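PDB 3DB2: putative NADPH-dependent oxidoreductase from Desulfitobacterium hafniense DCB-2, which probably catalyses an NADPH-dependent oxidation or reduction of a still unidentified substrate, as a two-domain dehydrogenase of the GFO/IDH/MocA type. Local coordinates for residues 120-128 / 320-330; 196-204 / 340-349. All coordinates share one frame; numbering follows the deposited sequence. Where two conformers were deposited one is given.

Contact 1 of 2, residues 120-128 / 320-330; sequences FLCGHSSRR and TEIGAEASLRN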
loop_
_atom_site.group_PDB
_atom_site.type_symbol
_atom_site.label_atom_id
_atom_site.label_comp_id
_atom_site.label_asym_id
_atom_site.label_seq_id
_atom_site.Cartn_x
_atom_site.Cartn_y
_atom_site.Cartn_z
ATOM N N PHE C 120 -17.855 13.801 -25.842
ATOM C CA PHE C 120 -18.146 13.041 -24.631
ATOM C C PHE C 120 -17.012 13.216 -23.630
ATOM O O PHE C 120 -15.876 12.990 -24.066
ATOM C CB PHE C 120 -18.342 11.586 -25.001
ATOM C CG PHE C 120 -18.495 10.662 -23.801
ATOM C CD1 PHE C 120 -19.764 10.468 -23.272
ATOM C CD2 PHE C 120 -17.420 10.007 -23.217
ATOM C CE1 PHE C 120 -19.923 9.671 -22.164
ATOM C CE2 PHE C 120 -17.579 9.208 -22.103
ATOM C CZ PHE C 120 -18.843 9.036 -21.592
ATOM N N LEU C 121 -17.359 13.506 -22.390
ATOM C CA LEU C 121 -16.432 13.427 -21.249
ATOM C C LEU C 121 -17.127 12.660 -20.132
ATOM O O LEU C 121 -18.271 12.918 -19.744
ATOM C CB LEU C 121 -15.917 14.797 -20.826
ATOM C CG LEU C 121 -14.930 14.885 -19.663
ATOM C CD1 LEU C 121 -13.603 14.233 -20.017
ATOM C CD2 LEU C 121 -14.682 16.334 -19.238
ATOM N N CYS C 122 -16.421 11.670 -19.575
ATOM C CA CYS C 122 -16.851 11.029 -18.329
ATOM C C CYS C 122 -15.984 11.617 -17.224
ATOM O O CYS C 122 -14.778 11.397 -17.195
ATOM C CB CYS C 122 -16.738 9.512 -18.409
ATOM S SG CYS C 122 -17.253 8.727 -16.870
ATOM N N GLY C 123 -16.506 12.426 -16.331
ATOM C CA GLY C 123 -15.815 13.239 -15.399
ATOM C C GLY C 123 -15.183 12.522 -14.231
ATOM O O GLY C 123 -15.795 12.367 -13.194
ATOM N N HIS C 124 -13.913 12.147 -14.383
ATOM C CA HIS C 124 -12.977 11.783 -13.324
ATOM C C HIS C 124 -12.077 12.989 -13.050
ATOM O O HIS C 124 -11.092 13.195 -13.750
ATOM C CB HIS C 124 -12.124 10.593 -13.735
ATOM C CG HIS C 124 -12.860 9.437 -14.308
ATOM N ND1 HIS C 124 -13.532 9.448 -15.501
ATOM C CD2 HIS C 124 -13.008 8.196 -13.810
ATOM C CE1 HIS C 124 -14.066 8.273 -15.722
ATOM N NE2 HIS C 124 -13.760 7.489 -14.709
ATOM N N SER C 125 -12.402 13.839 -12.075
ATOM C CA SER C 125 -11.762 15.157 -12.060
ATOM C C SER C 125 -10.499 15.202 -11.233
ATOM O O SER C 125 -9.815 16.210 -11.293
ATOM C CB SER C 125 -12.748 16.222 -11.526
ATOM O OG SER C 125 -12.964 16.036 -10.129
ATOM N N SER C 126 -10.206 14.160 -10.462
ATOM C CA SER C 126 -8.997 14.119 -9.642
ATOM C C SER C 126 -7.714 14.340 -10.429
ATOM O O SER C 126 -6.759 14.959 -9.946
ATOM C CB SER C 126 -8.912 12.758 -8.870
ATOM O OG SER C 126 -7.940 12.858 -7.848
ATOM N N ARG C 127 -7.644 13.796 -11.654
ATOM C CA ARG C 127 -6.468 13.908 -12.489
ATOM C C ARG C 127 -6.224 15.376 -12.865
ATOM O O ARG C 127 -5.102 15.697 -13.234
ATOM C CB ARG C 127 -6.530 13.087 -13.778
ATOM C CG ARG C 127 -7.611 13.419 -14.770
ATOM C CD ARG C 127 -7.277 12.907 -16.147
ATOM N NE ARG C 127 -7.580 11.479 -16.308
ATOM C CZ ARG C 127 -7.204 10.835 -17.419
ATOM N NH1 ARG C 127 -6.552 11.469 -18.377
ATOM N NH2 ARG C 127 -7.450 9.545 -17.625
ATOM N N ARG C 128 -7.249 16.202 -12.733
ATOM C CA ARG C 128 -7.153 17.611 -13.072
ATOM C C ARG C 128 -6.553 18.462 -11.958
ATOM O O ARG C 128 -6.130 19.605 -12.205
ATOM C CB ARG C 128 -8.533 18.174 -13.416
ATOM C CG ARG C 128 -9.387 17.313 -14.316
ATOM C CD ARG C 128 -10.126 18.126 -15.341
ATOM N NE ARG C 128 -10.540 17.250 -16.427
ATOM C CZ ARG C 128 -10.300 17.270 -17.715
ATOM N NH1 ARG C 128 -9.561 18.203 -18.257
ATOM N NH2 ARG C 128 -10.820 16.322 -18.485
ATOM N N THR C 320 -12.022 15.382 -25.787
ATOM C CA THR C 320 -11.825 15.589 -24.342
ATOM C C THR C 320 -10.792 14.617 -23.801
ATOM O O THR C 320 -10.341 13.727 -24.545
ATOM C CB THR C 320 -13.124 15.376 -23.562
ATOM O OG1 THR C 320 -13.401 13.968 -23.594
ATOM C CG2 THR C 320 -14.237 16.183 -24.196
ATOM N N GLU C 321 -10.398 14.755 -22.527
ATOM C CA GLU C 321 -9.288 13.923 -22.057
ATOM C C GLU C 321 -9.705 12.501 -21.730
ATOM O O GLU C 321 -8.831 11.635 -21.720
ATOM C CB GLU C 321 -8.619 14.543 -20.825
ATOM C CG GLU C 321 -7.218 13.987 -20.583
ATOM C CD GLU C 321 -6.511 14.708 -19.453
ATOM O OE1 GLU C 321 -6.785 15.898 -19.202
ATOM O OE2 GLU C 321 -5.684 14.084 -18.775
ATOM N N ILE C 322 -10.989 12.268 -21.424
ATOM C CA ILE C 322 -11.430 10.981 -20.954
ATOM C C ILE C 322 -12.701 10.545 -21.680
ATOM O O ILE C 322 -13.809 10.834 -21.209
ATOM C CB ILE C 322 -11.749 10.915 -19.446
ATOM C CG1 ILE C 322 -10.781 11.646 -18.533
ATOM C CG2 ILE C 322 -11.844 9.449 -19.061
ATOM C CD1 ILE C 322 -11.090 11.518 -17.053
ATOM N N GLY C 323 -12.483 9.865 -22.788
ATOM C CA GLY C 323 -13.546 9.333 -23.623
ATOM C C GLY C 323 -14.151 8.061 -23.063
ATOM O O GLY C 323 -13.804 7.578 -21.979
ATOM N N ALA C 324 -15.089 7.510 -23.842
ATOM C CA ALA C 324 -15.852 6.316 -23.506
ATOM C C ALA C 324 -14.929 5.111 -23.345
ATOM O O ALA C 324 -15.148 4.322 -22.436
ATOM C CB ALA C 324 -16.909 6.006 -24.565
ATOM N N GLU C 325 -13.917 5.015 -24.195
ATOM C CA GLU C 325 -12.999 3.877 -24.133
ATOM C C GLU C 325 -12.179 3.891 -22.843
ATOM O O GLU C 325 -12.088 2.897 -22.120
ATOM C CB GLU C 325 -12.062 3.936 -25.322
ATOM C CG GLU C 325 -11.580 2.635 -25.907
ATOM C CD GLU C 325 -10.800 2.965 -27.184
ATOM O OE1 GLU C 325 -9.660 3.468 -27.069
ATOM O OE2 GLU C 325 -11.376 2.722 -28.268
ATOM N N ALA C 326 -11.578 5.031 -22.575
ATOM C CA ALA C 326 -10.762 5.284 -21.406
ATOM C C ALA C 326 -11.607 5.055 -20.153
ATOM O O ALA C 326 -11.170 4.389 -19.220
ATOM C CB ALA C 326 -10.157 6.663 -21.465
ATOM N N SER C 327 -12.816 5.594 -20.143
ATOM C CA SER C 327 -13.685 5.407 -18.970
ATOM C C SER C 327 -14.005 3.939 -18.762
ATOM O O SER C 327 -14.011 3.439 -17.629
ATOM C CB SER C 327 -14.986 6.202 -19.119
ATOM O OG SER C 327 -14.700 7.563 -19.362
ATOM N N LEU C 328 -14.271 3.265 -19.885
ATOM C CA LEU C 328 -14.576 1.836 -19.882
ATOM C C LEU C 328 -13.367 1.111 -19.290
ATOM O O LEU C 328 -13.563 0.156 -18.550
ATOM C CB LEU C 328 -14.937 1.354 -21.279
ATOM C CG LEU C 328 -15.474 -0.069 -21.445
ATOM C CD1 LEU C 328 -16.347 -0.163 -22.683
ATOM C CD2 LEU C 328 -14.369 -1.099 -21.522
ATOM N N ARG C 329 -12.144 1.539 -19.594
ATOM C CA ARG C 329 -10.985 0.849 -19.055
ATOM C C ARG C 329 -10.944 0.975 -17.534
ATOM O O ARG C 329 -10.506 0.055 -16.857
ATOM C CB ARG C 329 -9.676 1.385 -19.619
ATOM C CG ARG C 329 -9.083 0.608 -20.777
ATOM C CD ARG C 329 -7.585 0.834 -20.883
ATOM N NE ARG C 329 -6.822 -0.373 -21.166
ATOM C CZ ARG C 329 -6.294 -1.216 -20.292
ATOM N NH1 ARG C 329 -6.429 -1.030 -18.985
ATOM N NH2 ARG C 329 -5.623 -2.268 -20.750
ATOM N N ASN C 330 -11.408 2.113 -17.026
ATOM C CA ASN C 330 -11.454 2.281 -15.560
ATOM C C ASN C 330 -12.459 1.333 -14.940
ATOM O O ASN C 330 -12.240 0.673 -13.908
ATOM C CB ASN C 330 -11.778 3.739 -15.200
ATOM C CG ASN C 330 -10.671 4.713 -15.551
ATOM O OD1 ASN C 330 -9.534 4.269 -15.712
ATOM N ND2 ASN C 330 -11.034 5.988 -15.635
HETATM O O HOH W 1 -14.774 14.105 -27.277
HETATM O O HOH W 2 -15.523 5.241 -15.563
HETATM O O HOH W 3 -7.640 9.214 -20.774
#
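Ile322 lies against the guanidinium group of Arg127, its CG1 3.8 Å above the plane and over the centre, while its CD1 reaches on to His124, 3.6 Å from ND1. In the same guanidinium plane, Arg127 NH1 makes a salt-bridge hydrogen bond of 2.8 Å to Glu321 OE2, which it meets from above the carboxylate plane, the two flat groups standing 73° apart. The bend of the arginine chain at chi3 (81°) brings NH1 to the carboxylate of Glu321, whose side chain it crosses at a slant. Across to the strand, the loop residue Thr320 donates through OG1 to Phe120 O (2.7 Å), and Cys122 N in turn donates to Ile322 O in a nearly straight bond of 3.2 Å. These bonds tie residues 320-323 to strand 120-123, an outermost strand of the parallel Rossmann sheet, whose neighbour is strand 92-96. Gly323 is the N-cap of helix 324-343, and its carbonyl O accepts from both the backbone N and OG of Ser327; that hydroxyl also packs on Cys122 CB. Phe120, with CG anti to its own nitrogen (chi1 173°), brings CE2 to 4.1 Å from Ala324 CB and sets its ring edge against Gly323, while Ile109 and Ile113 of helix 103-116 also pack on it. Further out, Asp188 of helix 183-194 takes the NE of Arg127 and the ND2 of Asn330, whose amide nitrogen lies over one face of the His124 ring. Glu321 OE1 pairs with Arg133 and lies over one face of the Arg128 guanidinium as a long ion pair; the stronger partner of Arg128 is Glu309.

Contact 2 of 2, residues 196-204 / 340-349; sequences PVARVFNFG and SVHEKRPVEI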
loop_
_atom_site.group_PDB
_atom_site.type_symbol
_atom_site.label_atom_id
_atom_site.label_comp_id
_atom_site.label_asym_id
_atom_site.label_seq_id
_atom_site.Cartn_x
_atom_site.Cartn_y
_atom_site.Cartn_z
ATOM N N PRO C 196 -2.175 2.077 -19.324
ATOM C CA PRO C 196 -3.188 1.047 -19.119
ATOM C C PRO C 196 -2.762 -0.154 -18.284
ATOM O O PRO C 196 -1.703 -0.783 -18.384
ATOM C CB PRO C 196 -3.527 0.561 -20.547
ATOM C CG PRO C 196 -2.302 0.898 -21.328
ATOM C CD PRO C 196 -1.783 2.167 -20.740
ATOM N N VAL C 197 -3.667 -0.551 -17.400
ATOM C CA VAL C 197 -3.506 -1.744 -16.581
ATOM C C VAL C 197 -3.632 -2.996 -17.434
ATOM O O VAL C 197 -4.485 -3.051 -18.317
ATOM C CB VAL C 197 -4.556 -1.740 -15.462
ATOM C CG1 VAL C 197 -4.511 -3.066 -14.724
ATOM C CG2 VAL C 197 -4.330 -0.554 -14.523
ATOM N N ALA C 198 -2.795 -3.996 -17.184
ATOM C CA ALA C 198 -2.883 -5.272 -17.882
ATOM C C ALA C 198 -3.664 -6.328 -17.123
ATOM O O ALA C 198 -4.413 -7.144 -17.670
ATOM C CB ALA C 198 -1.488 -5.802 -18.187
ATOM N N ARG C 199 -3.471 -6.423 -15.822
ATOM C CA ARG C 199 -4.083 -7.439 -14.986
ATOM C C ARG C 199 -4.235 -6.954 -13.543
ATOM O O ARG C 199 -3.567 -6.011 -13.062
ATOM C CB ARG C 199 -3.295 -8.753 -14.956
ATOM C CG ARG C 199 -1.884 -8.653 -14.371
ATOM C CD ARG C 199 -1.123 -9.975 -14.637
ATOM N NE ARG C 199 -1.096 -10.120 -16.107
ATOM C CZ ARG C 199 -0.257 -9.470 -16.880
ATOM N NH1 ARG C 199 0.680 -8.653 -16.390
ATOM N NH2 ARG C 199 -0.406 -9.704 -18.186
ATOM N N VAL C 200 -5.152 -7.599 -12.824
ATOM C CA VAL C 200 -5.641 -7.270 -11.513
ATOM C C VAL C 200 -5.680 -8.477 -10.584
ATOM O O VAL C 200 -6.078 -9.535 -11.076
ATOM C CB VAL C 200 -7.096 -6.727 -11.615
ATOM C CG1 VAL C 200 -7.623 -6.265 -10.265
ATOM C CG2 VAL C 200 -7.178 -5.597 -12.628
ATOM N N PHE C 201 -5.350 -8.295 -9.309
ATOM C CA PHE C 201 -5.653 -9.290 -8.282
ATOM C C PHE C 201 -6.290 -8.521 -7.107
ATOM O O PHE C 201 -5.819 -7.462 -6.704
ATOM C CB PHE C 201 -4.468 -10.157 -7.849
ATOM C CG PHE C 201 -4.901 -11.185 -6.816
ATOM C CD1 PHE C 201 -5.368 -12.418 -7.264
ATOM C CD2 PHE C 201 -4.891 -10.968 -5.448
ATOM C CE1 PHE C 201 -5.818 -13.376 -6.364
ATOM C CE2 PHE C 201 -5.320 -11.925 -4.548
ATOM C CZ PHE C 201 -5.785 -13.137 -5.013
ATOM N N ASN C 202 -7.338 -9.093 -6.517
ATOM C CA ASN C 202 -7.916 -8.430 -5.343
ATOM C C ASN C 202 -8.249 -9.415 -4.226
ATOM O O ASN C 202 -8.757 -10.498 -4.501
ATOM C CB ASN C 202 -9.194 -7.680 -5.730
ATOM C CG ASN C 202 -9.792 -6.809 -4.671
ATOM O OD1 ASN C 202 -9.233 -5.814 -4.218
ATOM N ND2 ASN C 202 -11.000 -7.095 -4.212
ATOM N N PHE C 203 -8.004 -9.014 -2.986
ATOM C CA PHE C 203 -8.598 -9.615 -1.797
ATOM C C PHE C 203 -9.625 -8.612 -1.251
ATOM O O PHE C 203 -9.306 -7.419 -1.086
ATOM C CB PHE C 203 -7.606 -9.968 -0.735
ATOM C CG PHE C 203 -6.710 -11.188 -0.936
ATOM C CD1 PHE C 203 -7.215 -12.384 -1.380
ATOM C CD2 PHE C 203 -5.347 -11.090 -0.637
ATOM C CE1 PHE C 203 -6.448 -13.523 -1.529
ATOM C CE2 PHE C 203 -4.557 -12.219 -0.803
ATOM C CZ PHE C 203 -5.083 -13.416 -1.256
ATOM N N GLY C 204 -10.843 -9.052 -0.954
ATOM C CA GLY C 204 -11.759 -8.073 -0.351
ATOM C C GLY C 204 -13.004 -8.748 0.221
ATOM O O GLY C 204 -13.373 -9.833 -0.229
ATOM N N SER C 340 -11.849 -11.235 -9.714
ATOM C CA SER C 340 -10.656 -11.822 -9.074
ATOM C C SER C 340 -11.024 -12.401 -7.717
ATOM O O SER C 340 -10.513 -13.432 -7.263
ATOM C CB SER C 340 -9.524 -10.788 -8.961
ATOM O OG SER C 340 -8.451 -11.215 -8.157
ATOM N N VAL C 341 -11.942 -11.734 -7.020
ATOM C CA VAL C 341 -12.403 -12.177 -5.721
ATOM C C VAL C 341 -13.256 -13.434 -5.855
ATOM O O VAL C 341 -13.002 -14.373 -5.091
ATOM C CB VAL C 341 -13.238 -11.127 -4.963
ATOM C CG1 VAL C 341 -13.897 -11.680 -3.707
ATOM C CG2 VAL C 341 -12.314 -10.012 -4.564
ATOM N N HIS C 342 -14.220 -13.442 -6.765
ATOM C CA HIS C 342 -15.025 -14.643 -6.953
ATOM C C HIS C 342 -14.240 -15.881 -7.353
ATOM O O HIS C 342 -14.494 -16.947 -6.811
ATOM C CB HIS C 342 -16.090 -14.350 -8.032
ATOM C CG HIS C 342 -17.049 -13.349 -7.435
ATOM N ND1 HIS C 342 -17.380 -12.162 -8.051
ATOM C CD2 HIS C 342 -17.724 -13.359 -6.264
ATOM C CE1 HIS C 342 -18.232 -11.500 -7.281
ATOM N NE2 HIS C 342 -18.464 -12.195 -6.188
ATOM N N GLU C 343 -13.300 -15.717 -8.281
ATOM C CA GLU C 343 -12.576 -16.785 -8.935
ATOM C C GLU C 343 -11.229 -17.085 -8.287
ATOM O O GLU C 343 -10.555 -18.019 -8.721
ATOM C CB GLU C 343 -12.455 -16.401 -10.410
ATOM C CG GLU C 343 -13.850 -16.387 -11.053
ATOM C CD GLU C 343 -13.820 -16.437 -12.558
ATOM O OE1 GLU C 343 -12.904 -17.004 -13.184
ATOM O OE2 GLU C 343 -14.761 -15.880 -13.157
ATOM N N LYS C 344 -10.873 -16.311 -7.272
ATOM C CA LYS C 344 -9.674 -16.442 -6.483
ATOM C C LYS C 344 -8.433 -16.563 -7.364
ATOM O O LYS C 344 -7.591 -17.457 -7.290
ATOM C CB LYS C 344 -9.813 -17.641 -5.541
ATOM C CG LYS C 344 -10.939 -17.465 -4.510
ATOM C CD LYS C 344 -10.935 -18.656 -3.551
ATOM C CE LYS C 344 -12.123 -18.619 -2.593
ATOM N NZ LYS C 344 -12.113 -19.838 -1.727
ATOM N N ARG C 345 -8.238 -15.588 -8.249
ATOM C CA ARG C 345 -7.205 -15.638 -9.256
ATOM C C ARG C 345 -6.972 -14.270 -9.846
ATOM O O ARG C 345 -7.903 -13.459 -9.809
ATOM C CB ARG C 345 -7.604 -16.602 -10.391
ATOM C CG ARG C 345 -8.763 -16.067 -11.259
ATOM C CD ARG C 345 -9.242 -17.046 -12.296
ATOM N NE ARG C 345 -10.210 -16.584 -13.261
ATOM C CZ ARG C 345 -10.056 -15.840 -14.342
ATOM N NH1 ARG C 345 -8.861 -15.378 -14.670
ATOM N NH2 ARG C 345 -11.101 -15.525 -15.124
ATOM N N PRO C 346 -5.785 -14.007 -10.377
ATOM C CA PRO C 346 -5.564 -12.782 -11.149
ATOM C C PRO C 346 -6.363 -12.818 -12.458
ATOM O O PRO C 346 -6.621 -13.877 -13.045
ATOM C CB PRO C 346 -4.082 -12.800 -11.494
ATOM C CG PRO C 346 -3.686 -14.221 -11.347
ATOM C CD PRO C 346 -4.556 -14.800 -10.255
ATOM N N VAL C 347 -6.743 -11.642 -12.921
ATOM C CA VAL C 347 -7.663 -11.500 -14.044
ATOM C C VAL C 347 -7.098 -10.483 -15.012
ATOM O O VAL C 347 -6.754 -9.368 -14.567
ATOM C CB VAL C 347 -9.047 -11.022 -13.579
ATOM C CG1 VAL C 347 -9.921 -10.742 -14.807
ATOM C CG2 VAL C 347 -9.674 -12.059 -12.664
ATOM N N GLU C 348 -6.990 -10.884 -16.269
ATOM C CA GLU C 348 -6.496 -10.019 -17.340
ATOM C C GLU C 348 -7.612 -9.009 -17.649
ATOM O O GLU C 348 -8.785 -9.331 -17.704
ATOM C CB GLU C 348 -6.125 -10.775 -18.602
ATOM C CG GLU C 348 -5.110 -11.895 -18.441
ATOM C CD GLU C 348 -3.773 -11.366 -17.950
ATOM O OE1 GLU C 348 -3.168 -10.542 -18.667
ATOM O OE2 GLU C 348 -3.388 -11.793 -16.847
ATOM N N ILE C 349 -7.244 -7.755 -17.877
ATOM C CA ILE C 349 -8.259 -6.786 -18.283
ATOM C C ILE C 349 -8.842 -7.172 -19.633
ATOM O O ILE C 349 -9.992 -6.898 -19.956
ATOM C CB ILE C 349 -7.643 -5.380 -18.335
ATOM C CG1 ILE C 349 -7.007 -4.909 -17.021
ATOM C CG2 ILE C 349 -8.683 -4.379 -18.803
ATOM C CD1 ILE C 349 -8.022 -4.737 -15.902
HETATM O O HOH W 4 -9.154 -13.268 -4.558
#
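Strand 347-348 is, within this chain, outermost at one end of the mixed sheet of the C-terminal domain, pairing antiparallel with strand 197-205. Val200 and Val347 form the hydrogen-bonded pair (Val200 N to Val347 O 3.0 Å), and Ile349 N continues the pairing to Ala198 O. In the neighbouring non-hydrogen-bonded pair, Arg199 and Glu348 lie side by side. Bent at chi3 (60°), Arg199 grips Glu348 side-on, NE to OE2 and NH2 to OE1, each 2.9 Å and each on a syn lone pair, with the planes 32° apart; Ala198 CB lies over one face of the guanidinium, toward its rim. Arg199 NH1 pairs with Glu222, opposite the classic beta bulge at Ala198 and Arg199. An alanine at Arg199 would remove the guanidinium and is likely to leave both Glu348 and Glu222 without their shared positive mate. Ser340 OG joins helix to strand: it accepts from Asn202 N (2.9 Å) and donates to Arg345 O. Phe201 turns its ring edge to Pro346 N, and the ring stacks on Phe201 of the second subunit. The backbone bonds set the register of this edge, the ion pair is consistent with it, and the Phe201 ring carries the packing into the dimer.

Both contacts draw on helix 324-343, contact 1 at its N-terminal end and contact 2 at its C-terminal end, their centres about 22 Å apart. Contact 1 is deeply buried, with its centre about 7 Å from the centre of the chain, and joins the edge of the Rossmann sheet to the start of the helix; the centre of contact 2 lies about 21 Å from that of the chain, and this contact is partly buried and borders the second subunit. Inside, acids and arginines are shared among several partners beside apolar side chains; at the periphery, strand pairing and a two-pronged ion pair prevail. In one of its two conformers, Arg329 probably links the two, its NH2 2.8 Å from Val197 O.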